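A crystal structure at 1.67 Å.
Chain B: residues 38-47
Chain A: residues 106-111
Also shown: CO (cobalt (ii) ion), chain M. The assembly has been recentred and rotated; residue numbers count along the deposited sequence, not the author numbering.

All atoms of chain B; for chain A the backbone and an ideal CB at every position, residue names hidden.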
# COMPACT_ATOMS: atom_id res chain seq x y z
N VAL B 38 12.47 -0.17 -5.41
CA VAL B 38 13.90 -0.27 -5.32
C VAL B 38 14.49 -1.40 -6.19
O VAL B 38 15.55 -1.23 -6.77
CB VAL B 38 14.38 -0.40 -3.82
CG1 VAL B 38 13.92 -1.72 -3.16
CG2 VAL B 38 15.85 -0.24 -3.74
N ARG B 39 13.79 -2.51 -6.27
CA ARG B 39 14.36 -3.57 -7.06
C ARG B 39 14.30 -3.29 -8.56
O ARG B 39 15.12 -3.83 -9.33
CB ARG B 39 13.76 -4.95 -6.68
CG ARG B 39 14.21 -5.41 -5.20
CD ARG B 39 13.84 -6.90 -4.87
NE ARG B 39 12.38 -7.17 -4.92
CZ ARG B 39 11.53 -7.00 -3.90
NH1 ARG B 39 12.00 -6.54 -2.73
NH2 ARG B 39 10.24 -7.29 -4.02
N ASP B 40 13.34 -2.46 -9.00
CA ASP B 40 13.29 -2.08 -10.39
C ASP B 40 14.47 -1.14 -10.64
O ASP B 40 15.07 -1.17 -11.69
CB ASP B 40 12.06 -1.26 -10.70
CG ASP B 40 10.77 -2.11 -10.76
OD1 ASP B 40 10.83 -3.35 -10.98
OD2 ASP B 40 9.71 -1.49 -10.63
N GLY B 41 14.71 -0.22 -9.71
CA GLY B 41 15.83 0.67 -9.90
C GLY B 41 17.12 -0.11 -10.08
O GLY B 41 17.94 0.24 -10.91
N LEU B 42 17.31 -1.17 -9.29
CA LEU B 42 18.51 -1.98 -9.42
C LEU B 42 18.50 -2.67 -10.80
O LEU B 42 19.54 -2.71 -11.48
CB LEU B 42 18.63 -3.00 -8.28
CG LEU B 42 19.93 -3.82 -8.37
CD1 LEU B 42 21.13 -2.92 -8.39
CD2 LEU B 42 20.05 -4.79 -7.19
N GLY B 43 17.32 -3.14 -11.26
CA GLY B 43 17.28 -3.76 -12.60
C GLY B 43 17.63 -2.76 -13.72
O GLY B 43 18.22 -3.13 -14.74
N ILE B 44 17.23 -1.51 -13.55
CA ILE B 44 17.52 -0.48 -14.54
C ILE B 44 19.02 -0.30 -14.59
O ILE B 44 19.62 -0.33 -15.68
CB ILE B 44 16.85 0.82 -14.18
CG1 ILE B 44 15.33 0.65 -14.43
CG2 ILE B 44 17.34 1.96 -15.09
CD1 ILE B 44 14.48 1.76 -13.82
N LYS B 45 19.63 -0.15 -13.43
CA LYS B 45 21.07 -0.03 -13.38
C LYS B 45 21.80 -1.26 -13.98
O LYS B 45 22.82 -1.13 -14.65
CB LYS B 45 21.53 0.21 -11.92
CG LYS B 45 20.88 1.44 -11.36
CD LYS B 45 20.97 2.68 -12.29
CE LYS B 45 22.41 3.25 -12.36
NZ LYS B 45 22.51 4.41 -13.33
N MET B 46 21.29 -2.47 -13.73
CA MET B 46 21.92 -3.65 -14.32
C MET B 46 21.84 -3.62 -15.82
O MET B 46 22.77 -4.01 -16.52
CB MET B 46 21.25 -4.89 -13.77
CG MET B 46 21.61 -5.11 -12.28
SD MET B 46 20.54 -6.37 -11.56
CE MET B 46 21.42 -6.81 -10.07
N LEU B 47 20.72 -3.20 -16.38
CA LEU B 47 20.65 -3.15 -17.85
C LEU B 47 21.67 -2.13 -18.40
O LEU B 47 22.37 -2.41 -19.38
CB LEU B 47 19.26 -2.72 -18.29
CG LEU B 47 18.05 -3.61 -17.97
CD1 LEU B 47 16.74 -2.87 -18.34
CD2 LEU B 47 18.07 -4.84 -18.88
N UNK A 106 17.58 -9.94 4.14
CA UNK A 106 17.69 -9.08 2.97
C UNK A 106 16.65 -9.48 1.96
O UNK A 106 15.84 -10.40 2.21
CB UNK A 106 19.09 -9.15 2.36
N UNK A 107 16.63 -8.74 0.87
CA UNK A 107 15.61 -9.01 -0.18
C UNK A 107 16.15 -9.04 -1.61
O UNK A 107 15.39 -9.37 -2.52
CB UNK A 107 14.51 -7.95 -0.10
N UNK A 108 17.39 -8.61 -1.82
CA UNK A 108 17.87 -8.52 -3.22
C UNK A 108 19.31 -8.91 -3.45
O UNK A 108 20.03 -9.29 -2.50
CB UNK A 108 17.69 -7.09 -3.73
N UNK A 109 19.72 -8.80 -4.72
CA UNK A 109 21.08 -9.20 -5.13
C UNK A 109 22.16 -8.57 -4.30
O UNK A 109 23.16 -9.25 -3.98
CB UNK A 109 21.32 -8.84 -6.60
N UNK A 110 21.97 -7.29 -3.96
CA UNK A 110 22.95 -6.56 -3.15
C UNK A 110 23.20 -7.29 -1.84
O UNK A 110 24.26 -7.15 -1.29
CB UNK A 110 22.47 -5.13 -2.88
N UNK A 111 22.23 -8.05 -1.33
CA UNK A 111 22.44 -8.71 -0.05
C UNK A 111 23.12 -10.08 -0.14
O UNK A 111 23.47 -10.67 0.88
CB UNK A 111 21.09 -8.87 0.65
CO CO M . 16.85 -4.26 -0.00

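Position 106 enters the segment in an extended conformation (phi/psi -145/178), and an ideal CB there has nothing of chain B within 5.5 Å. The helix therefore sets no preference, and many residues would suit. The deposited residue is A:Gly106.

At position 107 CA-to-CB points toward chain B, and the ideal CB lies 3.9 Å from B:Arg39 NH1. The cobalt ion sits near the same CB, so a short side chain with an acceptor is favoured: Asp above all, with Asn or Glu conceivable, whereas a cationic group would face both a guanidinium and a metal. The residue is A:Asp107, with chi1 in the p well. It divides its carboxylate between the two charges. OD1 accepts a hydrogen bond from B:Arg39 NH1 (2.8 Å, 151°), part of a salt bridge that approaches the guanidinium at its edge, near its plane; OD2 binds CO at 2.0 Å. OD1 also accepts from a metal-bound water, so the arginine and the metal site are joined through one side chain.

Position 108 also directs its CB toward the helix, 4.0 Å from B:Arg39 CD and 4.8 Å from B:Leu42 CD2. These neighbours are aliphatic, and a modest apolar residue such as Val or Leu would seem natural, although the nearby arginine also allows an acid or amide. A:Asp108 is found, chi1 t. Its OD1 packs against carbon, 3.0 Å from B:Arg39 CG and 3.4 Å from B:Leu42 CD2, and makes no salt bridge with the arginine. Both carboxylate oxygens are hydrogen-bonded elsewhere in the structure, and OD2 also accepts a weak bond from the backbone N of position 109.

From position 109 phi/psi become helical. Its CB points toward B:Met46 CE (4.0 Å) and B:Leu42 CD2 (4.3 Å), a setting for a small residue: Ala, Ser, Thr or Cys. A:Ser109 places OG 4.0 Å from B:Met46 CE, while CB remains beside the leucine methyl; the hydroxyl is hydrogen-bonded elsewhere in the structure.

Position 110 points sideways, its ideal CB 5.0 Å from B:Leu42 CD2. Contact requires a side chain that extends beyond CB, and an aliphatic one, Val, Ile or Leu, would match the methyl. A:Val110, chi1 t, brings CG2 to 3.6 Å from B:Leu42 CD2.

Position 111 is out of reach of chain B, but its CB lies on the side of the backbone amides of 107 and 108, inviting an acceptor. A:Asp111 OD2 accepts from A:Asp107 N and A:Asp108 N, both at 3.0 Å, and from a second metal-bound water, bracing the turn beside the cobalt.

Chain A (106-111) GDDSVD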
# COMPACT_ATOMS: atom_id res chain seq x y z
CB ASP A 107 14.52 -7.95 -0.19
CG ASP A 107 15.03 -6.59 -0.67
OD1 ASP A 107 14.44 -5.95 -1.56
OD2 ASP A 107 16.05 -6.12 -0.15
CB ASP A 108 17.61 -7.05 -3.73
CG ASP A 108 17.39 -6.97 -5.25
OD1 ASP A 108 17.16 -5.83 -5.73
OD2 ASP A 108 17.39 -8.05 -5.92
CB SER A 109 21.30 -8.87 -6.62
OG SER A 109 20.27 -9.54 -7.39
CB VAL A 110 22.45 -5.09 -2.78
CG1 VAL A 110 23.66 -4.17 -2.37
CG2 VAL A 110 21.70 -4.44 -3.97
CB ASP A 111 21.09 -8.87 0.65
CG ASP A 111 20.36 -7.58 0.74
OD1 ASP A 111 20.93 -6.65 1.32
OD2 ASP A 111 19.23 -7.45 0.21
O HOH W 1 15.97 -3.74 -1.83
O HOH W 2 18.72 -4.92 -0.78
O HOH W 3 17.76 -2.32 0.40
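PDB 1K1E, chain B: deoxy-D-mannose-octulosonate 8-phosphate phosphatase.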